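Local coordinates for protein methyltransferase (Pyrococcus horikoshii, PDB 1IXK) that probably transfers a methyl group from S-adenosyl-L-methionine to carbon 5 of cytidine in RNA, most likely tRNA, at residues 253-258 with 294-299; 249-254 with 281-286. One frame throughout, in Å; residues are numbered along the deposited sequence.

Contact 1: 253-258 with 294-299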
loop_
_atom_site.group_PDB
_atom_site.type_symbol
_atom_site.label_atom_id
_atom_site.label_comp_id
_atom_site.label_asym_id
_atom_site.label_seq_id
_atom_site.Cartn_x
_atom_site.Cartn_y
_atom_site.Cartn_z
ATOM N N GLU A 253 -1.601 5.426 13.381
ATOM C CA GLU A 253 -2.258 4.646 12.337
ATOM C C GLU A 253 -1.384 3.485 11.882
ATOM O O GLU A 253 -1.827 2.634 11.104
ATOM C CB GLU A 253 -2.556 5.526 11.114
ATOM C CG GLU A 253 -3.426 6.738 11.378
ATOM C CD GLU A 253 -3.527 7.635 10.157
ATOM O OE1 GLU A 253 -4.173 7.236 9.166
ATOM O OE2 GLU A 253 -2.940 8.736 10.185
ATOM N N ASN A 254 -0.144 3.454 12.364
ATOM C CA ASN A 254 0.804 2.417 11.968
ATOM C C ASN A 254 1.286 1.524 13.115
ATOM O O ASN A 254 0.635 0.531 13.466
ATOM C CB ASN A 254 2.018 3.061 11.283
ATOM C CG ASN A 254 1.648 3.812 10.010
ATOM O OD1 ASN A 254 0.681 3.467 9.333
ATOM N ND2 ASN A 254 2.435 4.826 9.667
ATOM N N GLU A 255 2.436 1.876 13.683
ATOM C CA GLU A 255 3.025 1.115 14.785
ATOM C C GLU A 255 2.075 0.861 15.955
ATOM O O GLU A 255 2.065 -0.231 16.527
ATOM C CB GLU A 255 4.280 1.826 15.302
ATOM C CG GLU A 255 5.475 1.761 14.347
ATOM C CD GLU A 255 5.502 2.872 13.308
ATOM O OE1 GLU A 255 4.544 3.670 13.237
ATOM O OE2 GLU A 255 6.497 2.941 12.555
ATOM N N PHE A 256 1.294 1.870 16.324
ATOM C CA PHE A 256 0.346 1.735 17.437
ATOM C C PHE A 256 -0.715 0.672 17.151
ATOM O O PHE A 256 -1.117 -0.080 18.043
ATOM C CB PHE A 256 -0.361 3.065 17.705
ATOM C CG PHE A 256 0.473 4.072 18.451
ATOM C CD1 PHE A 256 1.851 3.921 18.565
ATOM C CD2 PHE A 256 -0.125 5.197 19.011
ATOM C CE1 PHE A 256 2.625 4.878 19.228
ATOM C CE2 PHE A 256 0.638 6.159 19.672
ATOM C CZ PHE A 256 2.017 5.997 19.778
ATOM N N VAL A 257 -1.182 0.625 15.910
ATOM C CA VAL A 257 -2.195 -0.349 15.529
ATOM C C VAL A 257 -1.587 -1.742 15.528
ATOM O O VAL A 257 -2.212 -2.703 15.986
ATOM C CB VAL A 257 -2.765 -0.044 14.129
ATOM C CG1 VAL A 257 -3.753 -1.130 13.717
ATOM C CG2 VAL A 257 -3.442 1.315 14.133
ATOM N N ILE A 258 -0.364 -1.851 15.013
ATOM C CA ILE A 258 0.322 -3.140 14.970
ATOM C C ILE A 258 0.639 -3.635 16.389
ATOM O O ILE A 258 0.474 -4.818 16.683
ATOM C CB ILE A 258 1.620 -3.055 14.129
ATOM C CG1 ILE A 258 1.268 -2.649 12.694
ATOM C CG2 ILE A 258 2.331 -4.407 14.098
ATOM C CD1 ILE A 258 0.200 -3.516 12.074
ATOM N N ALA A 294 8.277 -4.656 10.704
ATOM C CA ALA A 294 7.446 -3.774 9.883
ATOM C C ALA A 294 8.377 -2.772 9.203
ATOM O O ALA A 294 9.474 -2.514 9.698
ATOM C CB ALA A 294 6.431 -3.046 10.758
ATOM N N ARG A 295 7.937 -2.197 8.086
ATOM C CA ARG A 295 8.770 -1.264 7.332
ATOM C C ARG A 295 8.082 0.053 7.007
ATOM O O ARG A 295 6.861 0.151 7.022
ATOM C CB ARG A 295 9.201 -1.898 6.003
ATOM C CG ARG A 295 9.586 -3.366 6.091
ATOM C CD ARG A 295 10.693 -3.591 7.094
ATOM N NE ARG A 295 11.959 -2.998 6.680
ATOM C CZ ARG A 295 13.053 -2.989 7.435
ATOM N NH1 ARG A 295 13.029 -3.538 8.638
ATOM N NH2 ARG A 295 14.172 -2.433 6.990
ATOM N N ARG A 296 8.893 1.056 6.704
ATOM C CA ARG A 296 8.406 2.374 6.323
ATOM C C ARG A 296 9.186 2.867 5.113
ATOM O O ARG A 296 10.396 2.637 5.001
ATOM C CB ARG A 296 8.606 3.386 7.455
ATOM C CG ARG A 296 7.488 3.433 8.483
ATOM C CD ARG A 296 7.830 4.444 9.571
ATOM N NE ARG A 296 6.752 4.615 10.540
ATOM C CZ ARG A 296 5.992 5.701 10.626
ATOM N NH1 ARG A 296 6.190 6.717 9.794
ATOM N NH2 ARG A 296 5.048 5.782 11.555
ATOM N N LEU A 297 8.484 3.546 4.213
ATOM C CA LEU A 297 9.103 4.136 3.036
ATOM C C LEU A 297 8.957 5.634 3.259
ATOM O O LEU A 297 7.900 6.106 3.687
ATOM C CB LEU A 297 8.373 3.726 1.754
ATOM C CG LEU A 297 8.463 2.258 1.335
ATOM C CD1 LEU A 297 7.665 2.053 0.051
ATOM C CD2 LEU A 297 9.923 1.861 1.132
ATOM N N TYR A 298 10.024 6.374 2.987
ATOM C CA TYR A 298 10.026 7.820 3.176
ATOM C C TYR A 298 10.233 8.545 1.855
ATOM O O TYR A 298 11.046 8.131 1.028
ATOM C CB TYR A 298 11.133 8.203 4.155
ATOM C CG TYR A 298 10.877 7.750 5.572
ATOM C CD1 TYR A 298 9.947 8.411 6.375
ATOM C CD2 TYR A 298 11.572 6.667 6.116
ATOM C CE1 TYR A 298 9.717 8.014 7.682
ATOM C CE2 TYR A 298 11.348 6.259 7.428
ATOM C CZ TYR A 298 10.421 6.940 8.206
ATOM O OH TYR A 298 10.209 6.565 9.512
ATOM N N PRO A 299 9.507 9.650 1.646
ATOM C CA PRO A 299 9.623 10.421 0.408
ATOM C C PRO A 299 10.996 11.037 0.170
ATOM O O PRO A 299 11.325 11.382 -0.958
ATOM C CB PRO A 299 8.525 11.474 0.554
ATOM C CG PRO A 299 8.464 11.685 2.033
ATOM C CD PRO A 299 8.545 10.277 2.568
#
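Asn254, just ahead of helix 255-264, lies with its amide over one face of the Arg296 guanidinium, the two planes 78° apart. Asn254 ND2 stands 3.4 Å from Arg296 NH2, but both are donors and no bond joins them; the amide is fixed instead by Thr246, which bonds OD1, and by the carbonyl of Ser248, which takes ND2. Asn254 thus spends its side chain on the end of strand 240-246, about 8 Å from the side chain of Cys247, the predicted nucleophile, and not on capping the helix.

Glu255, in the first turn of that helix, carries the charge pair. Its chain bends at chi2 (87°), which turns the carboxylate toward strand 295-297. Arg296 NE reaches Glu255 OE2 at 2.6 Å and Arg296 NH2 reaches Glu255 OE1 at 2.7 Å. Both oxygens offer syn lone pairs, and carboxylate and guanidinium are nearly coplanar: a side-on, bidentate salt bridge. The bridge joins a helix of the Rossmann-like methyltransferase domain to a short strand paired with 307-314 in its mixed sheet. OE2 also accepts from the backbone N of Leu279. A leucine in place of Arg296 would probably leave the buried Glu255 carboxylate without its countercharge and the carbonyl of Leu249 without the NH2 donor. Phe308 of strand 307-314 packs against both Asn254 and Glu255.

Contact 2: 249-254 with 281-286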
loop_
_atom_site.group_PDB
_atom_site.type_symbol
_atom_site.label_atom_id
_atom_site.label_comp_id
_atom_site.label_asym_id
_atom_site.label_seq_id
_atom_site.Cartn_x
_atom_site.Cartn_y
_atom_site.Cartn_z
ATOM N N LEU A 249 2.197 8.782 7.893
ATOM C CA LEU A 249 3.443 8.853 8.646
ATOM C C LEU A 249 3.162 8.732 10.143
ATOM O O LEU A 249 4.081 8.513 10.937
ATOM C CB LEU A 249 4.139 10.192 8.399
ATOM C CG LEU A 249 4.666 10.472 6.997
ATOM C CD1 LEU A 249 5.119 11.927 6.912
ATOM C CD2 LEU A 249 5.809 9.517 6.692
ATOM N N GLU A 250 1.893 8.859 10.520
ATOM C CA GLU A 250 1.498 8.824 11.931
ATOM C C GLU A 250 1.621 7.472 12.620
ATOM O O GLU A 250 1.058 6.472 12.165
ATOM C CB GLU A 250 0.047 9.310 12.109
ATOM C CG GLU A 250 -0.355 10.557 11.328
ATOM C CD GLU A 250 0.629 11.700 11.467
ATOM O OE1 GLU A 250 1.155 11.921 12.579
ATOM O OE2 GLU A 250 0.872 12.388 10.457
ATOM N N PRO A 251 2.351 7.425 13.743
ATOM C CA PRO A 251 2.506 6.161 14.467
ATOM C C PRO A 251 1.151 5.619 14.928
ATOM O O PRO A 251 0.965 4.410 15.017
ATOM C CB PRO A 251 3.400 6.543 15.644
ATOM C CG PRO A 251 4.245 7.649 15.083
ATOM C CD PRO A 251 3.229 8.467 14.305
ATOM N N GLU A 252 0.205 6.515 15.215
ATOM C CA GLU A 252 -1.117 6.091 15.675
ATOM C C GLU A 252 -1.860 5.216 14.668
ATOM O O GLU A 252 -2.666 4.370 15.056
ATOM C CB GLU A 252 -1.994 7.306 16.035
ATOM C CG GLU A 252 -1.579 8.042 17.315
ATOM C CD GLU A 252 -0.520 9.101 17.086
ATOM O OE1 GLU A 252 0.088 9.125 15.986
ATOM O OE2 GLU A 252 -0.289 9.912 18.016
ATOM N N GLU A 253 -1.601 5.426 13.381
ATOM C CA GLU A 253 -2.258 4.646 12.337
ATOM C C GLU A 253 -1.384 3.485 11.882
ATOM O O GLU A 253 -1.827 2.634 11.104
ATOM C CB GLU A 253 -2.556 5.526 11.114
ATOM C CG GLU A 253 -3.426 6.738 11.378
ATOM C CD GLU A 253 -3.527 7.635 10.157
ATOM O OE1 GLU A 253 -4.173 7.236 9.166
ATOM O OE2 GLU A 253 -2.940 8.736 10.185
ATOM N N ASN A 254 -0.144 3.454 12.364
ATOM C CA ASN A 254 0.804 2.417 11.968
ATOM C C ASN A 254 1.286 1.524 13.115
ATOM O O ASN A 254 0.635 0.531 13.466
ATOM C CB ASN A 254 2.018 3.061 11.283
ATOM C CG ASN A 254 1.648 3.812 10.010
ATOM O OD1 ASN A 254 0.681 3.467 9.333
ATOM N ND2 ASN A 254 2.435 4.826 9.667
ATOM N N ASN A 281 10.206 3.348 19.133
ATOM C CA ASN A 281 10.209 4.269 20.268
ATOM C C ASN A 281 9.613 5.612 19.847
ATOM O O ASN A 281 10.169 6.665 20.140
ATOM C CB ASN A 281 11.633 4.491 20.794
ATOM C CG ASN A 281 11.649 5.122 22.179
ATOM O OD1 ASN A 281 12.562 5.872 22.527
ATOM N ND2 ASN A 281 10.639 4.805 22.982
ATOM N N PRO A 282 8.467 5.593 19.150
ATOM C CA PRO A 282 7.859 6.858 18.722
ATOM C C PRO A 282 7.393 7.688 19.911
ATOM O O PRO A 282 6.635 7.208 20.744
ATOM C CB PRO A 282 6.698 6.400 17.846
ATOM C CG PRO A 282 6.271 5.123 18.526
ATOM C CD PRO A 282 7.603 4.450 18.802
ATOM N N PHE A 283 7.855 8.932 19.980
ATOM C CA PHE A 283 7.497 9.838 21.069
ATOM C C PHE A 283 7.979 9.313 22.423
ATOM O O PHE A 283 7.456 9.705 23.470
ATOM C CB PHE A 283 5.979 10.041 21.123
ATOM C CG PHE A 283 5.368 10.510 19.827
ATOM C CD1 PHE A 283 5.826 11.666 19.195
ATOM C CD2 PHE A 283 4.306 9.814 19.258
ATOM C CE1 PHE A 283 5.227 12.119 18.018
ATOM C CE2 PHE A 283 3.700 10.261 18.084
ATOM C CZ PHE A 283 4.163 11.414 17.463
ATOM N N GLY A 284 8.973 8.430 22.404
ATOM C CA GLY A 284 9.496 7.880 23.642
ATOM C C GLY A 284 8.681 6.714 24.172
ATOM O O GLY A 284 8.917 6.232 25.280
ATOM N N ILE A 285 7.707 6.269 23.384
ATOM C CA ILE A 285 6.857 5.151 23.768
ATOM C C ILE A 285 7.515 3.868 23.288
ATOM O O ILE A 285 7.578 3.619 22.087
ATOM C CB ILE A 285 5.464 5.256 23.108
ATOM C CG1 ILE A 285 4.832 6.613 23.427
ATOM C CG2 ILE A 285 4.584 4.106 23.571
ATOM C CD1 ILE A 285 4.731 6.923 24.906
ATOM N N GLU A 286 7.997 3.055 24.222
ATOM C CA GLU A 286 8.660 1.802 23.871
ATOM C C GLU A 286 7.716 0.717 23.363
ATOM O O GLU A 286 6.847 0.234 24.091
ATOM C CB GLU A 286 9.460 1.264 25.067
ATOM C CG GLU A 286 10.926 1.706 25.097
ATOM C CD GLU A 286 11.177 2.947 25.940
ATOM O OE1 GLU A 286 11.080 2.853 27.186
ATOM O OE2 GLU A 286 11.475 4.013 25.359
#
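Phe283 has CG anti to its carbonyl carbon (chi1 -55°), which carries the ring out to Pro251 and Glu252; the Glu252 chain, bent at chi2 (87°), brings its carboxylate round to the same ring. Phe283 CE2 is the ring atom that meets both, 4.0 Å from Pro251 CG and 4.0 Å from Glu252 OE2. The carboxylate and ring planes are inclined at 54°, and the approach to the ring is oblique for both partners. Beside this, the Pro251 and Pro282 rings lie alongside each other, running opposite ways, with Pro251 CG 3.9 Å from Pro282 CB and the two CB atoms 4.0 Å apart. Pro251 CG is therefore shared between the second proline and the phenylalanine.

No hydrogen bond crosses between the segments, so the contact rests on van der Waals packing of two rigid pyrrolidine rings and one aromatic ring. Pro282 and Phe283 are the middle residues of a type II turn closed by Gly284 N to Asn281 O, and Ile285 N to Pro282 O closes a second turn over Phe283 and Gly284.

The charged end of Glu252 is held by Arg23 of helix 18-28, which also pairs with Glu250. That helix packs on Pro282 and Phe283 through Leu27, while Glu252 rests on Met215 and Ile218 of helix 215-235, and Pro251 touches Arg296 of strand 295-297.

Overall arrangement
From the N terminus, helix 18-28 comes first and later packs against both segments of contact 2. The chain then passes through a small antiparallel sheet and the mixed sheet to strand 240-246, whose following loop, 249-254, leads into helix 255-264; this one stretch begins both contacts, which share Glu253 and Asn254. Contact 2 closes the smaller loop, at 281-286, after strand 276-277. Contact 1 closes the larger one at 294-299, so contact 2 spans a loop that starts slightly earlier and ends inside it: the two loops cross. Their centres lie 8 Å apart. Together they tie the start of helix 255-264 to strand 295-297, between strands 276-277 and 307-314, and to the connection preceding it.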